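Local atomic coordinates of protein osa (Shigella flexneri, PDB entry 4O7K), a protein that inhibits the fertility of conjugative plasmids, suppresses the oncogenicity of Agrobacterium tumefaciens and belongs to the ParB/Srx superfamily. Residues A[36-42]-A[114-118]; A[100-106]-A[141-145]. The protein carries 1 engineered substitution. One frame throughout, in Å; residues are numbered along the deposited sequence.

Contact 1 of 2, residues A[36-42]-A[114-118]; sequences VPNAWNE and IDSPV
Both segments are irregular, and they meet at the surface of the protein. Residues 36-42 turn back on themselves between strands 34-35 and 44-47. Residues 114-118 lead from helix 103-112 into strand 118-128. The closest CA pair is Asn38 and Ile114, at 7.3 Å. About 238 Å² is buried, both sides summed.

One hydrogen bond crosses the contact: Trp40 NE1 donates to Ile114 O at 3.3 Å, nearly straight at 165°. Trp40 has an off-well chi1 of -27°, and Ile114 O lies at the edge of the indole. The ring also comes close to the next carbonyl, with Trp40 CZ2 3.1 Å from Asp115 O.

The apolar contact is between Ile114 (chi1 t) and Val36, with Ile114 CD1 4.2 Å from Val36 CG2. Further van der Waals contacts join Ile114 CD1 to Asn38 CB (4.2 Å), Pro117 CD to Trp40 NE1 (4.0 Å) and Pro117 CG to Glu42 OE2 (3.5 Å).

Bonds within 36-42 hold the turn in shape. Asn38 (chi1 p) gives ND2 to Val36 O at 3.2 Å and to Glu42 O at 3.1 Å. Asn38 OD1 accepts weakly from Trp40 N at 3.2 Å, closing an Asx turn. Val36 and Val44 pair through their backbones. This is a beta-hairpin loop whose exposed tryptophan rests on the entry to strand 118-128 of the same mixed sheet.

Contact 2 of 2, residues A[100-106]-A[141-145]; sequences DRKYPSS and TRSMW. With PO4 (phosphate ion), chain B; IPA (isopropyl alcohol), chain E; PO4 (phosphate ion), chain C.
Two helices meet here near their N-terminal ends. Residues 100-103 form a type I turn into helix 103-112. Asp100 OD1 (chi1 t) accepts the capping bond from Lys102 N at 2.9 Å. Residues 141-145 lie in helix 140-148. The nearest CA pairs are Tyr103 with Thr141 (6.0 Å) and Ser106 with Arg142 (5.7 Å). About 436 Å² is buried, with no direct hydrogen bond between the segments.

Thr141 (chi1 m) points into the turn. Thr141 CG2 is 3.6 Å from Tyr103 N and 3.8 Å from Asp100 OD1. Thr141 N (3.0 Å) and OG1 (2.8 Å) donate to O2 of the chain B phosphate, and Lys102 NZ reaches the same O2 at 2.8 Å.

Arg142 (chi1 p) has its CA 3.4 Å from Ser106 OG. Arg142 N (2.9 Å) and NE (2.7 Å) donate to O4 of this phosphate, and Arg142 NH2 donates to its O1 at 3.0 Å. Arg142 NH1 is held by Pro119 O.

Met144 (chi1 m) packs beside the turn, its CE 3.6 Å from Asp100 OD2 and its CB 4.3 Å from Tyr103 CE2.

The five-membered ring of Trp145 (chi1 t) meets the Tyr103 ring (chi1 t) obliquely, centroids 5.3 Å apart, planes at 33°. Trp145 NE1 donates to O1 of the chain C phosphate at 3.2 Å.

Both phosphates probably come from the crystallisation liquor. Two backbone amides, a threonine hydroxyl, a lysine and an arginine around the chain B ion still make an anion pocket at a helix start, consistent with phosphate binding as in ParB/Srx relatives.

The segments alternate along the chain: 36-42, 100-106, 114-118, then 141-145. Helix 103-112 joins the two contacts, for contact 2 uses its first turn and contact 1 takes up the loop after its last. The chain then runs through strands 118-128 and 131-136 of the mixed sheet to helix 140-148. The contact centres are 21 Å apart, yet the two touch where Val118 CG1 packs 3.5 Å from Arg142 NH1. Contact 1 lies at the surface, at the loop of the hairpin of strands 34-35 and 44-47. Contact 2 is partly buried. Helix 103-112, followed by the loop into strand 118-128, joins the mixed sheet to the helix pair that holds the chain B phosphate.

Contact 1 of 2, residues A[36-42]-A[114-118]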
ATOM      1  N   VAL A  36     -13.928  -9.196   5.679  1.00 30.26           N
ATOM      2  CA  VAL A  36     -14.679 -10.446   5.548  1.00 32.36           C
ATOM      3  C   VAL A  36     -14.542 -11.348   6.755  1.00 35.91           C
ATOM      4  O   VAL A  36     -13.530 -11.322   7.447  1.00 32.10           O
ATOM      5  CB  VAL A  36     -14.242 -11.256   4.297  1.00 34.70           C
ATOM      6  CG1 VAL A  36     -14.744 -10.592   3.022  1.00 37.61           C
ATOM      7  CG2 VAL A  36     -12.728 -11.457   4.274  1.00 29.35           C
ATOM      8  N   PRO A  37     -15.584 -12.152   7.017  1.00 37.48           N
ATOM      9  CA  PRO A  37     -15.463 -13.263   7.963  1.00 32.51           C
ATOM     10  C   PRO A  37     -14.364 -14.229   7.512  1.00 38.16           C
ATOM     11  O   PRO A  37     -14.172 -14.431   6.301  1.00 35.65           O
ATOM     12  CB  PRO A  37     -16.845 -13.936   7.904  1.00 36.82           C
ATOM     13  CG  PRO A  37     -17.765 -12.899   7.371  1.00 29.10           C
ATOM     14  CD  PRO A  37     -16.938 -12.059   6.438  1.00 30.27           C
ATOM     15  N   ASN A  38     -13.652 -14.817   8.465  1.00 32.90           N
ATOM     16  CA  ASN A  38     -12.583 -15.751   8.133  1.00 43.14           C
ATOM     17  C   ASN A  38     -12.411 -16.824   9.206  1.00 43.32           C
ATOM     18  O   ASN A  38     -12.912 -16.672  10.317  1.00 43.08           O
ATOM     19  CB  ASN A  38     -11.264 -14.995   7.918  1.00 41.43           C
ATOM     20  CG  ASN A  38     -10.880 -14.141   9.108  1.00 43.07           C
ATOM     21  OD1 ASN A  38     -10.161 -14.587  10.001  1.00 45.96           O
ATOM     22  ND2 ASN A  38     -11.358 -12.903   9.127  1.00 36.97           N
ATOM     23  N   ALA A  39     -11.697 -17.897   8.868  1.00 41.37           N
ATOM     24  CA  ALA A  39     -11.547 -19.055   9.753  1.00 52.29           C
ATOM     25  C   ALA A  39     -10.683 -18.764  10.980  1.00 58.78           C
ATOM     26  O   ALA A  39     -10.659 -19.538  11.932  1.00 59.00           O
ATOM     27  CB  ALA A  39     -10.965 -20.232   8.979  1.00 54.98           C
ATOM     28  N   TRP A  40      -9.965 -17.650  10.948  1.00 54.80           N
ATOM     29  CA  TRP A  40      -9.089 -17.278  12.052  1.00 60.33           C
ATOM     30  C   TRP A  40      -9.811 -16.269  12.931  1.00 58.06           C
ATOM     31  O   TRP A  40     -10.992 -15.973  12.725  1.00 69.07           O
ATOM     32  CB  TRP A  40      -7.764 -16.726  11.510  1.00 50.25           C
ATOM     33  CG  TRP A  40      -7.468 -17.294  10.144  1.00 57.59           C
ATOM     34  CD1 TRP A  40      -7.517 -16.630   8.948  1.00 62.69           C
ATOM     35  CD2 TRP A  40      -7.155 -18.661   9.828  1.00 65.51           C
ATOM     36  NE1 TRP A  40      -7.230 -17.493   7.913  1.00 63.42           N
ATOM     37  CE2 TRP A  40      -7.003 -18.744   8.426  1.00 63.41           C
ATOM     38  CE3 TRP A  40      -6.979 -19.820  10.596  1.00 68.00           C
ATOM     39  CZ2 TRP A  40      -6.683 -19.940   7.776  1.00 59.53           C
ATOM     40  CZ3 TRP A  40      -6.658 -21.007   9.947  1.00 74.09           C
ATOM     41  CH2 TRP A  40      -6.513 -21.056   8.551  1.00 67.88           C
ATOM     42  N   ASN A  41      -9.116 -15.761  13.933  1.00 56.78           N
ATOM     43  CA  ASN A  41      -9.715 -14.773  14.804  1.00 62.37           C
ATOM     44  C   ASN A  41      -8.955 -13.475  14.564  1.00 66.53           C
ATOM     45  O   ASN A  41      -8.211 -13.003  15.426  1.00 59.71           O
ATOM     46  CB  ASN A  41      -9.646 -15.227  16.266  1.00 66.39           C
ATOM     47  CG  ASN A  41     -10.208 -14.202  17.237  1.00 76.35           C
ATOM     48  OD1 ASN A  41     -10.719 -13.155  16.834  1.00 81.91           O
ATOM     49  ND2 ASN A  41     -10.109 -14.502  18.532  1.00 72.90           N
ATOM     50  N   GLU A  42      -9.129 -12.914  13.370  1.00 57.07           N
ATOM     51  CA  GLU A  42      -8.335 -11.759  12.963  1.00 47.53           C
ATOM     52  C   GLU A  42      -9.064 -10.879  11.955  1.00 43.21           C
ATOM     53  O   GLU A  42     -10.083 -11.272  11.387  1.00 37.09           O
ATOM     54  CB  GLU A  42      -6.999 -12.221  12.375  1.00 42.58           C
ATOM     55  CG  GLU A  42      -7.132 -13.101  11.132  1.00 46.48           C
ATOM     56  CD  GLU A  42      -5.806 -13.717  10.693  1.00 41.79           C
ATOM     57  OE1 GLU A  42      -4.948 -13.960  11.566  1.00 49.70           O
ATOM     58  OE2 GLU A  42      -5.626 -13.961   9.477  1.00 41.46           O
ATOM     59  N   ILE A 114      -7.479 -16.884   1.116  1.00 31.14           N
ATOM     60  CA  ILE A 114      -8.025 -16.643   2.451  1.00 29.47           C
ATOM     61  C   ILE A 114      -7.428 -17.584   3.498  1.00 33.72           C
ATOM     62  O   ILE A 114      -7.358 -17.238   4.675  1.00 37.34           O
ATOM     63  CB  ILE A 114      -9.573 -16.760   2.477  1.00 35.74           C
ATOM     64  CG1 ILE A 114     -10.114 -16.281   3.830  1.00 41.17           C
ATOM     65  CG2 ILE A 114     -10.024 -18.183   2.171  1.00 32.93           C
ATOM     66  CD1 ILE A 114     -11.280 -15.323   3.735  1.00 41.49           C
ATOM     67  N   ASP A 115      -6.974 -18.758   3.073  1.00 35.76           N
ATOM     68  CA  ASP A 115      -6.332 -19.680   4.006  1.00 37.92           C
ATOM     69  C   ASP A 115      -5.014 -19.133   4.555  1.00 40.31           C
ATOM     70  O   ASP A 115      -4.546 -19.569   5.603  1.00 39.05           O
ATOM     71  CB  ASP A 115      -6.090 -21.030   3.344  1.00 43.49           C
ATOM     72  CG  ASP A 115      -7.375 -21.780   3.077  1.00 44.75           C
ATOM     73  OD1 ASP A 115      -8.403 -21.429   3.695  1.00 42.73           O
ATOM     74  OD2 ASP A 115      -7.353 -22.712   2.248  1.00 46.78           O
ATOM     75  N   SER A 116      -4.411 -18.185   3.847  1.00 35.75           N
ATOM     76  CA  SER A 116      -3.189 -17.554   4.345  1.00 35.37           C
ATOM     77  C   SER A 116      -3.077 -16.126   3.830  1.00 34.48           C
ATOM     78  O   SER A 116      -2.313 -15.864   2.899  1.00 31.81           O
ATOM     79  CB  SER A 116      -1.951 -18.358   3.933  1.00 34.92           C
ATOM     80  OG  SER A 116      -0.787 -17.880   4.599  1.00 38.80           O
ATOM     81  N   PRO A 117      -3.858 -15.202   4.420  1.00 30.85           N
ATOM     82  CA  PRO A 117      -3.806 -13.808   3.970  1.00 28.82           C
ATOM     83  C   PRO A 117      -2.430 -13.192   4.217  1.00 28.47           C
ATOM     84  O   PRO A 117      -1.763 -13.532   5.192  1.00 28.29           O
ATOM     85  CB  PRO A 117      -4.883 -13.114   4.810  1.00 32.62           C
ATOM     86  CG  PRO A 117      -5.122 -14.019   5.976  1.00 42.01           C
ATOM     87  CD  PRO A 117      -4.850 -15.409   5.490  1.00 37.64           C
ATOM     88  N   VAL A 118      -2.024 -12.298   3.324  1.00 29.67           N
ATOM     89  CA  VAL A 118      -0.751 -11.599   3.445  1.00 29.38           C
ATOM     90  C   VAL A 118      -0.832 -10.478   4.490  1.00 24.83           C
ATOM     91  O   VAL A 118      -1.702  -9.620   4.406  1.00 25.72           O
ATOM     92  CB  VAL A 118      -0.326 -11.008   2.090  1.00 27.25           C
ATOM     93  CG1 VAL A 118       1.009 -10.238   2.223  1.00 23.84           C
ATOM     94  CG2 VAL A 118      -0.214 -12.116   1.054  1.00 30.80           C
TER

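Contact 2 of 2, residues A[100-106]-A[141-145]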
ATOM      1  N   ASP A 100      11.865  -7.546  -9.306  1.00 38.77           N
ATOM      2  CA  ASP A 100      12.439  -7.514  -7.961  1.00 38.92           C
ATOM      3  C   ASP A 100      12.681  -8.944  -7.483  1.00 48.16           C
ATOM      4  O   ASP A 100      11.894  -9.840  -7.787  1.00 43.38           O
ATOM      5  CB  ASP A 100      11.516  -6.762  -6.998  1.00 39.45           C
ATOM      6  CG  ASP A 100      12.089  -6.644  -5.605  1.00 44.71           C
ATOM      7  OD1 ASP A 100      11.954  -7.604  -4.818  1.00 45.86           O
ATOM      8  OD2 ASP A 100      12.645  -5.575  -5.281  1.00 45.11           O
ATOM      9  N   ARG A 101      13.767  -9.162  -6.747  1.00 43.32           N
ATOM     10  CA  ARG A 101      14.183 -10.526  -6.422  1.00 45.36           C
ATOM     11  C   ARG A 101      13.210 -11.245  -5.490  1.00 42.09           C
ATOM     12  O   ARG A 101      13.115 -12.473  -5.525  1.00 46.01           O
ATOM     13  CB  ARG A 101      15.589 -10.531  -5.807  1.00 52.99           C
ATOM     14  CG  ARG A 101      15.662  -9.967  -4.399  1.00 57.45           C
ATOM     15  CD  ARG A 101      16.232 -10.979  -3.408  1.00 67.44           C
ATOM     16  NE  ARG A 101      16.486 -10.376  -2.098  1.00 81.31           N
ATOM     17  CZ  ARG A 101      16.305 -10.998  -0.935  1.00 84.60           C
ATOM     18  NH1 ARG A 101      16.559 -10.365   0.204  1.00 83.24           N
ATOM     19  NH2 ARG A 101      15.868 -12.250  -0.905  1.00 84.58           N
ATOM     20  N   LYS A 102      12.482 -10.496  -4.681  1.00 41.57           N
ATOM     21  CA  LYS A 102      11.528 -11.076  -3.762  1.00 42.02           C
ATOM     22  C   LYS A 102      10.132 -11.214  -4.280  1.00 34.99           C
ATOM     23  O   LYS A 102       9.285 -11.694  -3.620  1.00 35.12           O
ATOM     24  CB  LYS A 102      11.483 -10.282  -2.488  1.00 43.89           C
ATOM     25  CG  LYS A 102      12.825 -10.157  -1.851  1.00 54.12           C
ATOM     26  CD  LYS A 102      12.806  -9.205  -0.682  1.00 57.18           C
ATOM     27  CE  LYS A 102      12.213  -9.864   0.527  1.00 54.51           C
ATOM     28  NZ  LYS A 102      11.360  -8.886   1.231  1.00 62.50           N
ATOM     29  N   TYR A 103       9.918 -10.756  -5.474  1.00 32.36           N
ATOM     30  CA  TYR A 103       8.571 -10.673  -6.036  1.00 36.41           C
ATOM     31  C   TYR A 103       7.930 -12.048  -6.288  1.00 37.21           C
ATOM     32  O   TYR A 103       6.730 -12.214  -6.038  1.00 32.69           O
ATOM     33  CB  TYR A 103       8.601  -9.853  -7.332  1.00 34.05           C
ATOM     34  CG  TYR A 103       7.244  -9.412  -7.860  1.00 41.39           C
ATOM     35  CD1 TYR A 103       6.480 -10.252  -8.666  1.00 36.92           C
ATOM     36  CD2 TYR A 103       6.746  -8.144  -7.582  1.00 31.85           C
ATOM     37  CE1 TYR A 103       5.247  -9.846  -9.171  1.00 35.15           C
ATOM     38  CE2 TYR A 103       5.528  -7.732  -8.081  1.00 32.30           C
ATOM     39  CZ  TYR A 103       4.776  -8.590  -8.875  1.00 35.84           C
ATOM     40  OH  TYR A 103       3.560  -8.178  -9.373  1.00 34.27           O
ATOM     41  N   PRO A 104       8.707 -13.034  -6.802  1.00 41.11           N
ATOM     42  CA  PRO A 104       8.070 -14.351  -6.954  1.00 40.07           C
ATOM     43  C   PRO A 104       7.604 -14.931  -5.620  1.00 35.19           C
ATOM     44  O   PRO A 104       6.547 -15.555  -5.561  1.00 36.85           O
ATOM     45  CB  PRO A 104       9.182 -15.208  -7.569  1.00 41.14           C
ATOM     46  CG  PRO A 104      10.021 -14.231  -8.329  1.00 42.44           C
ATOM     47  CD  PRO A 104      10.031 -12.998  -7.459  1.00 37.88           C
ATOM     48  N   SER A 105       8.382 -14.715  -4.564  1.00 36.25           N
ATOM     49  CA  SER A 105       8.001 -15.183  -3.239  1.00 34.07           C
ATOM     50  C   SER A 105       6.733 -14.479  -2.764  1.00 36.30           C
ATOM     51  O   SER A 105       5.857 -15.094  -2.175  1.00 34.06           O
ATOM     52  CB  SER A 105       9.135 -14.955  -2.240  1.00 39.54           C
ATOM     53  OG  SER A 105       8.712 -15.260  -0.925  1.00 45.09           O
ATOM     54  N   SER A 106       6.637 -13.180  -3.022  1.00 33.84           N
ATOM     55  CA  SER A 106       5.427 -12.452  -2.662  1.00 39.59           C
ATOM     56  C   SER A 106       4.215 -12.954  -3.462  1.00 33.83           C
ATOM     57  O   SER A 106       3.133 -13.197  -2.905  1.00 34.23           O
ATOM     58  CB  SER A 106       5.627 -10.954  -2.884  1.00 35.19           C
ATOM     59  OG  SER A 106       4.500 -10.234  -2.418  1.00 35.26           O
ATOM     60  N   THR A 141       7.956  -5.416  -0.924  1.00 29.32           N
ATOM     61  CA  THR A 141       7.673  -6.272  -2.073  1.00 25.82           C
ATOM     62  C   THR A 141       6.182  -6.570  -2.207  1.00 26.40           C
ATOM     63  O   THR A 141       5.658  -6.572  -3.310  1.00 25.84           O
ATOM     64  CB  THR A 141       8.433  -7.593  -2.012  1.00 27.58           C
ATOM     65  OG1 THR A 141       9.778  -7.359  -1.581  1.00 31.36           O
ATOM     66  CG2 THR A 141       8.468  -8.223  -3.387  1.00 32.07           C
ATOM     67  N   ARG A 142       5.493  -6.814  -1.099  1.00 25.87           N
ATOM     68  CA  ARG A 142       4.059  -7.073  -1.190  1.00 26.89           C
ATOM     69  C   ARG A 142       3.342  -5.809  -1.663  1.00 27.25           C
ATOM     70  O   ARG A 142       2.319  -5.892  -2.328  1.00 24.77           O
ATOM     71  CB  ARG A 142       3.494  -7.566   0.145  1.00 26.75           C
ATOM     72  CG  ARG A 142       3.396  -6.515   1.236  1.00 25.52           C
ATOM     73  CD  ARG A 142       3.294  -7.166   2.609  1.00 28.06           C
ATOM     74  NE  ARG A 142       4.531  -7.856   2.984  1.00 29.49           N
ATOM     75  CZ  ARG A 142       4.600  -8.822   3.896  1.00 32.04           C
ATOM     76  NH1 ARG A 142       3.503  -9.223   4.531  1.00 31.87           N
ATOM     77  NH2 ARG A 142       5.760  -9.396   4.169  1.00 36.61           N
ATOM     78  N   SER A 143       3.899  -4.639  -1.345  1.00 24.07           N
ATOM     79  CA  SER A 143       3.371  -3.369  -1.865  1.00 19.78           C
ATOM     80  C   SER A 143       3.555  -3.280  -3.379  1.00 22.65           C
ATOM     81  O   SER A 143       2.670  -2.791  -4.091  1.00 26.90           O
ATOM     82  CB  SER A 143       4.057  -2.160  -1.196  1.00 24.96           C
ATOM     83  OG  SER A 143       3.758  -2.082   0.191  1.00 23.96           O
ATOM     84  N   MET A 144       4.704  -3.743  -3.872  1.00 29.20           N
ATOM     85  CA  MET A 144       4.948  -3.768  -5.315  1.00 25.54           C
ATOM     86  C   MET A 144       3.943  -4.667  -6.033  1.00 26.38           C
ATOM     87  O   MET A 144       3.445  -4.336  -7.111  1.00 27.45           O
ATOM     88  CB  MET A 144       6.369  -4.246  -5.624  1.00 24.76           C
ATOM     89  CG  MET A 144       7.475  -3.321  -5.142  1.00 26.19           C
ATOM     90  SD  MET A 144       9.070  -3.999  -5.636  1.00 29.53           S
ATOM     91  CE  MET A 144      10.207  -2.995  -4.661  1.00 31.78           C
ATOM     92  N   TRP A 145       3.669  -5.817  -5.427  1.00 23.86           N
ATOM     93  CA  TRP A 145       2.744  -6.783  -6.010  1.00 26.33           C
ATOM     94  C   TRP A 145       1.387  -6.108  -6.203  1.00 29.03           C
ATOM     95  O   TRP A 145       0.829  -6.130  -7.299  1.00 25.11           O
ATOM     96  CB  TRP A 145       2.629  -8.031  -5.121  1.00 26.49           C
ATOM     97  CG  TRP A 145       1.844  -9.173  -5.756  1.00 30.41           C
ATOM     98  CD1 TRP A 145       2.352 -10.228  -6.474  1.00 32.68           C
ATOM     99  CD2 TRP A 145       0.420  -9.360  -5.728  1.00 33.81           C
ATOM    100  NE1 TRP A 145       1.331 -11.056  -6.889  1.00 31.41           N
ATOM    101  CE2 TRP A 145       0.136 -10.545  -6.445  1.00 30.62           C
ATOM    102  CE3 TRP A 145      -0.643  -8.637  -5.167  1.00 28.45           C
ATOM    103  CZ2 TRP A 145      -1.160 -11.024  -6.612  1.00 30.73           C
ATOM    104  CZ3 TRP A 145      -1.928  -9.116  -5.334  1.00 27.39           C
ATOM    105  CH2 TRP A 145      -2.177 -10.303  -6.050  1.00 29.14           C
TER
HETATM  106  P   PO4 B 201       8.093  -8.093   1.695  0.99 35.20           P
HETATM  107  O1  PO4 B 201       8.345  -8.332   3.156  0.99 42.73           O
HETATM  108  O2  PO4 B 201       9.176  -7.204   1.136  0.99 34.06           O
HETATM  109  O3  PO4 B 201       8.046  -9.405   0.954  0.99 50.39           O
HETATM  110  O4  PO4 B 201       6.763  -7.398   1.492  0.99 29.62           O
HETATM  111  C1  IPA E 204       4.806 -11.437   6.854  1.00 37.80           C
HETATM  112  C2  IPA E 204       5.195 -12.764   6.210  1.00 32.89           C
HETATM  113  C3  IPA E 204       3.994 -13.701   6.149  1.00 37.85           C
HETATM  114  O2  IPA E 204       5.656 -12.525   4.902  1.00 48.30           O
HETATM  115  P   PO4 C 202       0.646 -13.358 -10.209  1.00 45.99           P
HETATM  116  O1  PO4 C 202       1.806 -12.522  -9.689  1.00 40.55           O
HETATM  117  O2  PO4 C 202      -0.244 -12.514 -11.090  1.00 42.82           O
HETATM  118  O3  PO4 C 202       1.158 -14.528 -11.016  1.00 56.34           O
HETATM  119  O4  PO4 C 202      -0.149 -13.897  -9.046  1.00 46.01           O